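Local structure of 6-phosphogluconate dehydrogenase NAD-binding (Dyadobacter fermentans, 4GBJ) at residues B[62-66]-B[148-153]; B[184-188]-B[218-223]; B[232-238]-B[278-284]. The protein probably binds NAD or NADP and acts as an oxidoreductase of the 6-phosphogluconate and 3-hydroxyisobutyrate dehydrogenase group. All coordinates share one frame; numbering follows the deposited sequence.

Contact 1 of 3, residues B[62-66]-B[148-153]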
loop_
_atom_site.group_PDB
_atom_site.type_symbol
_atom_site.label_atom_id
_atom_site.label_comp_id
_atom_site.label_asym_id
_atom_site.label_seq_id
_atom_site.Cartn_x
_atom_site.Cartn_y
_atom_site.Cartn_z
ATOM N N GLY B 62 -25.091 33.611 -9.998
ATOM C CA GLY B 62 -23.701 34.026 -10.153
ATOM C C GLY B 62 -22.799 33.824 -8.942
ATOM O O GLY B 62 -21.614 34.131 -9.026
ATOM N N GLY B 63 -23.340 33.299 -7.835
ATOM C CA GLY B 63 -22.603 33.001 -6.613
ATOM C C GLY B 63 -21.915 31.646 -6.612
ATOM O O GLY B 63 -21.757 31.025 -7.654
ATOM N N ILE B 64 -21.467 31.203 -5.427
ATOM C CA ILE B 64 -20.755 29.951 -5.201
ATOM C C ILE B 64 -21.620 29.023 -4.373
ATOM O O ILE B 64 -22.196 29.451 -3.380
ATOM C CB ILE B 64 -19.404 30.204 -4.479
ATOM C CG1 ILE B 64 -18.437 31.000 -5.373
ATOM C CG2 ILE B 64 -18.749 28.881 -4.038
ATOM C CD1 ILE B 64 -17.454 31.848 -4.582
ATOM N N VAL B 65 -21.694 27.746 -4.746
ATOM C CA VAL B 65 -22.415 26.774 -3.935
ATOM C C VAL B 65 -21.496 25.561 -3.742
ATOM O O VAL B 65 -20.921 25.086 -4.690
ATOM C CB VAL B 65 -23.807 26.373 -4.489
ATOM C CG1 VAL B 65 -23.729 25.897 -5.952
ATOM C CG2 VAL B 65 -24.423 25.281 -3.605
ATOM N N PHE B 66 -21.315 25.126 -2.521
ATOM C CA PHE B 66 -20.582 23.899 -2.214
ATOM C C PHE B 66 -21.600 22.828 -1.924
ATOM O O PHE B 66 -22.598 23.146 -1.296
ATOM C CB PHE B 66 -19.679 24.064 -0.989
ATOM C CG PHE B 66 -18.381 24.799 -1.221
ATOM C CD1 PHE B 66 -17.178 24.121 -1.234
ATOM C CD2 PHE B 66 -18.363 26.172 -1.428
ATOM C CE1 PHE B 66 -15.986 24.786 -1.486
ATOM C CE2 PHE B 66 -17.163 26.838 -1.660
ATOM C CZ PHE B 66 -15.984 26.138 -1.708
ATOM N N ARG B 148 -11.395 30.864 -9.042
ATOM C CA ARG B 148 -12.265 31.590 -8.107
ATOM C C ARG B 148 -12.422 30.871 -6.742
ATOM O O ARG B 148 -12.547 31.524 -5.727
ATOM C CB ARG B 148 -13.666 31.736 -8.738
ATOM C CG ARG B 148 -14.631 32.543 -7.898
ATOM C CD ARG B 148 -15.957 32.674 -8.614
ATOM N NE ARG B 148 -16.924 33.422 -7.817
ATOM C CZ ARG B 148 -18.198 33.586 -8.146
ATOM N NH1 ARG B 148 -18.676 33.047 -9.260
ATOM N NH2 ARG B 148 -19.006 34.304 -7.368
ATOM N N ILE B 149 -12.472 29.548 -6.723
ATOM C CA ILE B 149 -12.753 28.816 -5.475
ATOM C C ILE B 149 -11.497 28.258 -4.831
ATOM O O ILE B 149 -11.554 27.902 -3.652
ATOM C CB ILE B 149 -13.843 27.709 -5.688
ATOM C CG1 ILE B 149 -13.407 26.582 -6.668
ATOM C CG2 ILE B 149 -15.139 28.385 -6.211
ATOM C CD1 ILE B 149 -12.666 25.361 -6.015
ATOM N N LYS B 150 -10.357 28.225 -5.541
ATOM C CA LYS B 150 -9.120 27.701 -4.949
ATOM C C LYS B 150 -8.764 28.409 -3.653
ATOM O O LYS B 150 -8.419 27.734 -2.691
ATOM C CB LYS B 150 -7.925 27.767 -5.916
ATOM C CG LYS B 150 -6.645 27.246 -5.287
ATOM C CD LYS B 150 -5.606 26.890 -6.309
ATOM C CE LYS B 150 -4.277 26.531 -5.659
ATOM N NZ LYS B 150 -3.212 26.357 -6.675
ATOM N N PRO B 151 -8.864 29.747 -3.568
ATOM C CA PRO B 151 -8.534 30.424 -2.292
ATOM C C PRO B 151 -9.492 30.052 -1.160
ATOM O O PRO B 151 -9.097 30.100 -0.009
ATOM C CB PRO B 151 -8.620 31.911 -2.630
ATOM C CG PRO B 151 -8.786 32.009 -4.094
ATOM C CD PRO B 151 -9.286 30.723 -4.596
ATOM N N ILE B 152 -10.742 29.650 -1.482
ATOM C CA ILE B 152 -11.685 29.242 -0.450
ATOM C C ILE B 152 -11.282 27.850 0.104
ATOM O O ILE B 152 -11.211 27.683 1.308
ATOM C CB ILE B 152 -13.144 29.242 -0.950
ATOM C CG1 ILE B 152 -13.548 30.632 -1.559
ATOM C CG2 ILE B 152 -14.095 28.900 0.228
ATOM C CD1 ILE B 152 -14.780 30.591 -2.402
ATOM N N VAL B 153 -11.056 26.871 -0.763
ATOM C CA VAL B 153 -10.780 25.493 -0.316
ATOM C C VAL B 153 -9.413 25.353 0.367
ATOM O O VAL B 153 -9.279 24.461 1.185
ATOM C CB VAL B 153 -10.974 24.442 -1.417
ATOM C CG1 VAL B 153 -12.326 24.644 -2.086
ATOM C CG2 VAL B 153 -9.852 24.440 -2.449
#
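R148 runs from the helix 143-153 across I64 to the carbonyl of G62, just ahead of the strand 64-67. Its chain is stretched out all the way from CB: CG stands anti to the backbone N (chi1 -177°), and CG, CD and NE continue in a fully extended zigzag, which carries the guanidinium beyond the helix and over to the start of the strand. CB, CG and CD serve as the spacer. NE passes 3.6 Å from I64 CD1, and CZ lies 3.8 Å from I64 CG1, which sits over one face of the guanidinium, offset toward its rim. At the far end NH1 and NH2 both donate to G62 O, each at 3.1 Å from that oxygen. The oxygen lies in the guanidinium plane, so the grip is end-on with one acceptor shared; the bond from NH2 falls in the carbonyl plane on a lone pair, while NH1 comes in tilted from that plane.

Deeper in, the contact turns apolar. I64 CD1 meets I152 CD1 tip to tip at 3.7 Å, and I64 CG2 faces I149 CG2. F66 takes V153 CG1 at its ring edge, 3.7 Å from F66 CE1, while I152 CG2 lies 3.9 Å from F66 CZ. Strand and helix segments cross at -48° with their axes 10.9 Å apart, a helix layered on the parallel part of the mixed sheet in a Rossmann-type domain. V92 and V94 of the adjoining strand 92-95 touch R148 and I149, respectively, and I8 of strand 8-11 touches I152.

The chemistry divides accordingly: branched aliphatic and aromatic groups seal the helix to the sheet, and at the partly exposed border one arginine spends two N-H groups on a loop carbonyl while its flat face covers isoleucine.

Contact 2 of 3, residues B[184-188]-B[218-223]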
loop_
_atom_site.group_PDB
_atom_site.type_symbol
_atom_site.label_atom_id
_atom_site.label_comp_id
_atom_site.label_asym_id
_atom_site.label_seq_id
_atom_site.Cartn_x
_atom_site.Cartn_y
_atom_site.Cartn_z
ATOM N N SER B 184 -4.994 -2.117 -0.092
ATOM C CA SER B 184 -4.078 -2.145 1.071
ATOM C C SER B 184 -4.682 -2.967 2.158
ATOM O O SER B 184 -4.000 -3.773 2.771
ATOM C CB SER B 184 -3.768 -0.718 1.531
ATOM O OG SER B 184 -3.232 -0.030 0.409
ATOM N N LEU B 185 -5.984 -2.786 2.399
ATOM C CA LEU B 185 -6.694 -3.601 3.374
ATOM C C LEU B 185 -6.666 -5.090 3.019
ATOM O O LEU B 185 -6.440 -5.936 3.875
ATOM C CB LEU B 185 -8.149 -3.173 3.463
ATOM C CG LEU B 185 -8.396 -1.883 4.293
ATOM C CD1 LEU B 185 -9.764 -1.265 3.897
ATOM C CD2 LEU B 185 -8.349 -2.184 5.768
ATOM N N GLU B 186 -6.929 -5.399 1.752
ATOM C CA GLU B 186 -6.954 -6.772 1.302
ATOM C C GLU B 186 -5.560 -7.428 1.390
ATOM O O GLU B 186 -5.469 -8.557 1.853
ATOM C CB GLU B 186 -7.526 -6.860 -0.129
ATOM C CG GLU B 186 -7.375 -8.228 -0.747
ATOM C CD GLU B 186 -8.151 -9.327 -0.080
ATOM O OE1 GLU B 186 -7.820 -10.502 -0.338
ATOM O OE2 GLU B 186 -9.189 -9.030 0.556
HETATM N N MSE B 187 -4.497 -6.782 0.923
HETATM C CA MSE B 187 -3.183 -7.430 0.939
HETATM C C MSE B 187 -2.725 -7.663 2.401
HETATM O O MSE B 187 -2.084 -8.661 2.678
HETATM C CB MSE B 187 -2.137 -6.641 0.142
HETATM C CG MSE B 187 -1.712 -5.276 0.801
HETATM SE SE MSE B 187 -0.404 -4.337 -0.287
HETATM C CE MSE B 187 -1.488 -3.486 -1.599
HETATM N N MSE B 188 -3.084 -6.754 3.330
HETATM C CA MSE B 188 -2.789 -6.946 4.756
HETATM C C MSE B 188 -3.626 -8.115 5.345
HETATM O O MSE B 188 -3.088 -8.931 6.086
HETATM C CB MSE B 188 -3.003 -5.674 5.552
HETATM C CG MSE B 188 -1.869 -4.714 5.342
HETATM SE SE MSE B 188 -1.865 -3.113 6.423
HETATM C CE MSE B 188 -3.337 -2.110 5.759
ATOM N N ILE B 218 -2.043 5.480 5.619
ATOM C CA ILE B 218 -3.044 4.477 5.228
ATOM C C ILE B 218 -2.729 3.104 5.903
ATOM O O ILE B 218 -3.568 2.567 6.601
ATOM C CB ILE B 218 -3.160 4.335 3.658
ATOM C CG1 ILE B 218 -3.763 5.604 2.984
ATOM C CG2 ILE B 218 -3.984 3.093 3.232
ATOM C CD1 ILE B 218 -5.059 6.118 3.577
ATOM N N PHE B 219 -1.507 2.616 5.785
ATOM C CA PHE B 219 -1.113 1.305 6.330
ATOM C C PHE B 219 -1.018 1.258 7.829
ATOM O O PHE B 219 -1.279 0.204 8.389
ATOM C CB PHE B 219 0.228 0.824 5.738
ATOM C CG PHE B 219 0.067 0.492 4.292
ATOM C CD1 PHE B 219 -0.226 -0.791 3.892
ATOM C CD2 PHE B 219 0.248 1.456 3.322
ATOM C CE1 PHE B 219 -0.381 -1.104 2.548
ATOM C CE2 PHE B 219 0.057 1.150 1.970
ATOM C CZ PHE B 219 -0.260 -0.129 1.596
ATOM N N GLN B 220 -0.649 2.337 8.477
ATOM C CA GLN B 220 -0.526 2.355 9.930
ATOM C C GLN B 220 -1.929 2.448 10.593
ATOM O O GLN B 220 -2.194 1.739 11.578
ATOM C CB GLN B 220 0.400 3.510 10.360
ATOM C CG GLN B 220 1.855 3.258 9.848
ATOM C CD GLN B 220 2.942 4.181 10.404
ATOM O OE1 GLN B 220 4.033 3.730 10.863
ATOM N NE2 GLN B 220 2.740 5.482 10.251
ATOM N N ASN B 221 -2.814 3.285 10.031
ATOM C CA ASN B 221 -4.181 3.425 10.538
ATOM C C ASN B 221 -5.037 2.222 10.179
ATOM O O ASN B 221 -5.644 1.621 11.058
ATOM C CB ASN B 221 -4.842 4.686 9.977
ATOM C CG ASN B 221 -4.194 6.014 10.346
ATOM O OD1 ASN B 221 -4.384 7.017 9.648
ATOM N ND2 ASN B 221 -3.479 6.116 11.468
ATOM N N TYR B 222 -5.034 1.826 8.910
ATOM C CA TYR B 222 -5.842 0.686 8.512
ATOM C C TYR B 222 -5.191 -0.640 8.960
ATOM O O TYR B 222 -5.921 -1.555 9.281
ATOM C CB TYR B 222 -6.159 0.704 7.015
ATOM C CG TYR B 222 -7.192 1.752 6.636
ATOM C CD1 TYR B 222 -8.539 1.563 6.916
ATOM C CD2 TYR B 222 -6.812 2.963 6.071
ATOM C CE1 TYR B 222 -9.489 2.520 6.578
ATOM C CE2 TYR B 222 -7.757 3.918 5.699
ATOM C CZ TYR B 222 -9.101 3.677 5.923
ATOM O OH TYR B 222 -10.041 4.630 5.592
ATOM N N GLY B 223 -3.865 -0.698 9.096
ATOM C CA GLY B 223 -3.192 -1.922 9.501
ATOM C C GLY B 223 -3.509 -2.376 10.901
ATOM O O GLY B 223 -3.569 -3.575 11.162
#
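Two helices of the all-helical C-terminal part, the long helix 169-197 and the shorter 217-228, pack here; their segments 184-188 and 218-223 cross at -62°, with the axes of these segments 10.2 Å apart. F219 fills much of the interface. S184 reaches the end of its ring, with OG 3.2 Å from F219 CZ and CB 3.6 Å from F219 CE1; the hydroxyl itself is hydrogen-bonded to M180 O, one turn back in its own helix.

The selenium of M188 lies at the edge of the same ring, 5.1 Å from the F219 centroid, a Met-aromatic contact made by selenomethionine. A bend at chi3 (-69°) folds CE of M188 back toward the other helix, where it rests 3.7 Å from G223 CA. M188 SE is 3.6 Å from that same G223 CA, and a CB on this glycine would press on the selenium and run into F219 O. On the other flank L185 CD2 packs 3.8 Å from Y222 CB, beside the start of the tyrosine ring.

All the touching residues are buried. I181, further back on helix 169-197, touches both I218 and Y222, and V226 of helix 217-228 covers L185 and M188. F214 of the second subunit packs on S184 and F219, placing this helix pair against the dimer interface.

Contact 3 of 3, residues B[232-238]-B[278-284]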
loop_
_atom_site.group_PDB
_atom_site.type_symbol
_atom_site.label_atom_id
_atom_site.label_comp_id
_atom_site.label_asym_id
_atom_site.label_seq_id
_atom_site.Cartn_x
_atom_site.Cartn_y
_atom_site.Cartn_z
ATOM N N GLU B 232 -14.998 -2.239 14.578
ATOM C CA GLU B 232 -15.897 -1.429 15.403
ATOM C C GLU B 232 -14.982 -0.477 16.238
ATOM O O GLU B 232 -13.929 -0.930 16.685
ATOM C CB GLU B 232 -16.769 -2.331 16.300
ATOM C CG GLU B 232 -17.516 -3.400 15.506
ATOM C CD GLU B 232 -18.209 -4.462 16.327
ATOM O OE1 GLU B 232 -17.588 -5.524 16.563
ATOM O OE2 GLU B 232 -19.398 -4.268 16.666
ATOM N N PRO B 233 -15.242 0.838 16.355
ATOM C CA PRO B 233 -16.392 1.584 15.843
ATOM C C PRO B 233 -16.287 1.834 14.347
ATOM O O PRO B 233 -15.255 1.645 13.724
ATOM C CB PRO B 233 -16.347 2.888 16.659
ATOM C CG PRO B 233 -14.893 3.101 16.898
ATOM C CD PRO B 233 -14.332 1.720 17.117
ATOM N N VAL B 234 -17.385 2.244 13.777
ATOM C CA VAL B 234 -17.516 2.433 12.348
ATOM C C VAL B 234 -17.122 3.827 11.939
ATOM O O VAL B 234 -17.669 4.785 12.466
ATOM C CB VAL B 234 -18.964 2.112 11.929
ATOM C CG1 VAL B 234 -19.173 2.316 10.429
ATOM C CG2 VAL B 234 -19.316 0.690 12.334
ATOM N N ALA B 235 -16.195 3.925 10.988
ATOM C CA ALA B 235 -15.751 5.171 10.349
ATOM C C ALA B 235 -16.464 5.349 9.020
ATOM O O ALA B 235 -16.886 6.452 8.715
ATOM C CB ALA B 235 -14.241 5.158 10.131
ATOM N N PHE B 236 -16.619 4.246 8.224
ATOM C CA PHE B 236 -17.342 4.231 6.945
ATOM C C PHE B 236 -18.127 2.893 6.896
ATOM O O PHE B 236 -17.506 1.819 6.986
ATOM C CB PHE B 236 -16.288 4.355 5.818
ATOM C CG PHE B 236 -16.785 4.764 4.453
ATOM C CD1 PHE B 236 -17.433 5.980 4.270
ATOM C CD2 PHE B 236 -16.507 3.983 3.328
ATOM C CE1 PHE B 236 -17.865 6.375 3.005
ATOM C CE2 PHE B 236 -16.917 4.394 2.057
ATOM C CZ PHE B 236 -17.594 5.587 1.906
ATOM N N ARG B 237 -19.465 2.933 6.805
ATOM C CA ARG B 237 -20.276 1.709 6.896
ATOM C C ARG B 237 -19.998 0.752 5.763
ATOM O O ARG B 237 -19.762 1.177 4.646
ATOM C CB ARG B 237 -21.786 1.997 7.004
ATOM C CG ARG B 237 -22.469 0.953 7.867
ATOM C CD ARG B 237 -23.765 1.445 8.487
ATOM N NE ARG B 237 -24.644 0.311 8.803
ATOM C CZ ARG B 237 -25.385 -0.356 7.920
ATOM N NH1 ARG B 237 -25.407 0.009 6.649
ATOM N NH2 ARG B 237 -26.136 -1.375 8.312
ATOM N N PHE B 238 -20.009 -0.549 6.062
ATOM C CA PHE B 238 -19.580 -1.624 5.136
ATOM C C PHE B 238 -20.231 -1.564 3.756
ATOM O O PHE B 238 -19.509 -1.601 2.743
ATOM C CB PHE B 238 -19.800 -3.001 5.784
ATOM C CG PHE B 238 -19.169 -4.188 5.140
ATOM C CD1 PHE B 238 -17.864 -4.547 5.454
ATOM C CD2 PHE B 238 -19.927 -5.063 4.359
ATOM C CE1 PHE B 238 -17.267 -5.659 4.866
ATOM C CE2 PHE B 238 -19.349 -6.206 3.806
ATOM C CZ PHE B 238 -18.007 -6.492 4.050
ATOM N N GLU B 278 -22.915 -6.018 7.493
ATOM C CA GLU B 278 -23.371 -4.683 7.080
ATOM C C GLU B 278 -23.133 -3.572 8.134
ATOM O O GLU B 278 -23.110 -2.420 7.736
ATOM C CB GLU B 278 -24.854 -4.678 6.698
ATOM C CG GLU B 278 -25.820 -5.085 7.796
ATOM C CD GLU B 278 -26.054 -6.577 7.966
ATOM O OE1 GLU B 278 -25.365 -7.390 7.308
ATOM O OE2 GLU B 278 -26.889 -6.935 8.820
ATOM N N ASN B 279 -23.054 -3.882 9.461
ATOM C CA ASN B 279 -22.877 -2.847 10.479
ATOM C C ASN B 279 -21.417 -2.661 10.868
ATOM O O ASN B 279 -21.134 -1.842 11.732
ATOM C CB ASN B 279 -23.719 -3.154 11.716
ATOM C CG ASN B 279 -25.155 -3.237 11.358
ATOM O OD1 ASN B 279 -25.693 -2.326 10.757
ATOM N ND2 ASN B 279 -25.791 -4.355 11.629
ATOM N N LEU B 280 -20.484 -3.366 10.242
ATOM C CA LEU B 280 -19.087 -3.177 10.582
ATOM C C LEU B 280 -18.490 -2.059 9.739
ATOM O O LEU B 280 -19.108 -1.635 8.797
ATOM C CB LEU B 280 -18.316 -4.481 10.342
ATOM C CG LEU B 280 -18.819 -5.707 11.165
ATOM C CD1 LEU B 280 -17.913 -6.905 10.915
ATOM C CD2 LEU B 280 -18.840 -5.427 12.659
ATOM N N ASP B 281 -17.264 -1.617 10.057
ATOM C CA ASP B 281 -16.539 -0.673 9.236
ATOM C C ASP B 281 -16.182 -1.331 7.895
ATOM O O ASP B 281 -15.953 -2.545 7.835
ATOM C CB ASP B 281 -15.266 -0.233 9.977
ATOM C CG ASP B 281 -14.558 0.868 9.280
ATOM O OD1 ASP B 281 -15.120 2.001 9.247
ATOM O OD2 ASP B 281 -13.467 0.598 8.690
ATOM N N TRP B 282 -15.998 -0.523 6.861
ATOM C CA TRP B 282 -15.641 -1.018 5.529
ATOM C C TRP B 282 -14.300 -1.751 5.541
ATOM O O TRP B 282 -14.115 -2.618 4.715
ATOM C CB TRP B 282 -15.644 0.101 4.491
ATOM C CG TRP B 282 -14.411 0.945 4.498
ATOM C CD1 TRP B 282 -13.946 1.720 5.521
ATOM C CD2 TRP B 282 -13.591 1.239 3.363
ATOM N NE1 TRP B 282 -12.847 2.430 5.107
ATOM C CE2 TRP B 282 -12.613 2.167 3.784
ATOM C CE3 TRP B 282 -13.579 0.801 2.030
ATOM C CZ2 TRP B 282 -11.624 2.662 2.922
ATOM C CZ3 TRP B 282 -12.573 1.251 1.189
ATOM C CH2 TRP B 282 -11.586 2.147 1.650
ATOM N N GLY B 283 -13.436 -1.481 6.526
ATOM C CA GLY B 283 -12.200 -2.221 6.734
ATOM C C GLY B 283 -12.409 -3.714 6.897
ATOM O O GLY B 283 -11.494 -4.506 6.654
ATOM N N ALA B 284 -13.631 -4.134 7.324
ATOM C CA ALA B 284 -13.941 -5.551 7.511
ATOM C C ALA B 284 -13.898 -6.334 6.223
ATOM O O ALA B 284 -14.004 -7.542 6.278
ATOM C CB ALA B 284 -15.305 -5.705 8.180
HETATM O O HOH W 1 -20.900 -2.200 14.669
#
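Neither segment forms a regular strand where they meet, yet their backbones bridge once, at R237 with D281, whose CA atoms are 5.0 Å apart. W282 N donates to F236 O at 2.8 Å, and F238 N returns a weak bond to L280 O. A cis peptide precedes P233, and W282 to A284 wind into a 3-10 turn.

D281 joins the two loops. Its CG is anti to the backbone N (chi1 -172°), which turns the carboxylate toward the backbone of 235-236. OD1 takes two N-H groups: A235 N at 2.8 Å from OD1, on the anti side but tilted out of the carboxylate plane, and F236 N at 2.9 Å from OD1, nearly along the C-O bond. OD2 accepts from G283 N at 3.0 Å, from above the carboxylate plane, closing an Asx turn. An alanine here removes both carboxylate oxygens, and the amides of A235, F236 and G283, left without their acceptors, would probably let the two loops shift apart.

Beyond it, F236 points a ring edge at the indole face of W282, a T-shaped pair with planes at 82° and F236 CB 3.5 Å from W282 CD1. R237 NH2 donates to N279 OD1 at 2.7 Å, coming from above the amide carbonyl plane, while E278 O lies over the centre of the guanidinium face. F238 CE1 rests 3.9 Å from A284 CB, and F269 of helix 260-274 adds an edge-to-face partner to the F238 ring.

A buried carboxylate thus faces three backbone amides, which probably favour its charged form, whereas the more exposed arginine is held by a neutral amide.

How the contacts relate
From the N terminus, the chain first builds the Rossmann-type part, and contact 1 closes a loop of 81 residues there, bringing the helix 143-153 back onto the early strand 64-67. The chain then enters the helical part. Contact 2 closes a shorter loop between helices 169-197 and 217-228, and contact 3 follows it, joining the loop before helix 238-254 to the one after helix 260-274. The three lie in series, so none nests in or crosses another. Contacts 2 and 3 touch, with Y222 OH 3.6 Å from W282 NE1, whereas contact 1 lies on the opposite side of the chain's centre, the nearest atoms of contacts 1 and 2 being about 19 Å apart.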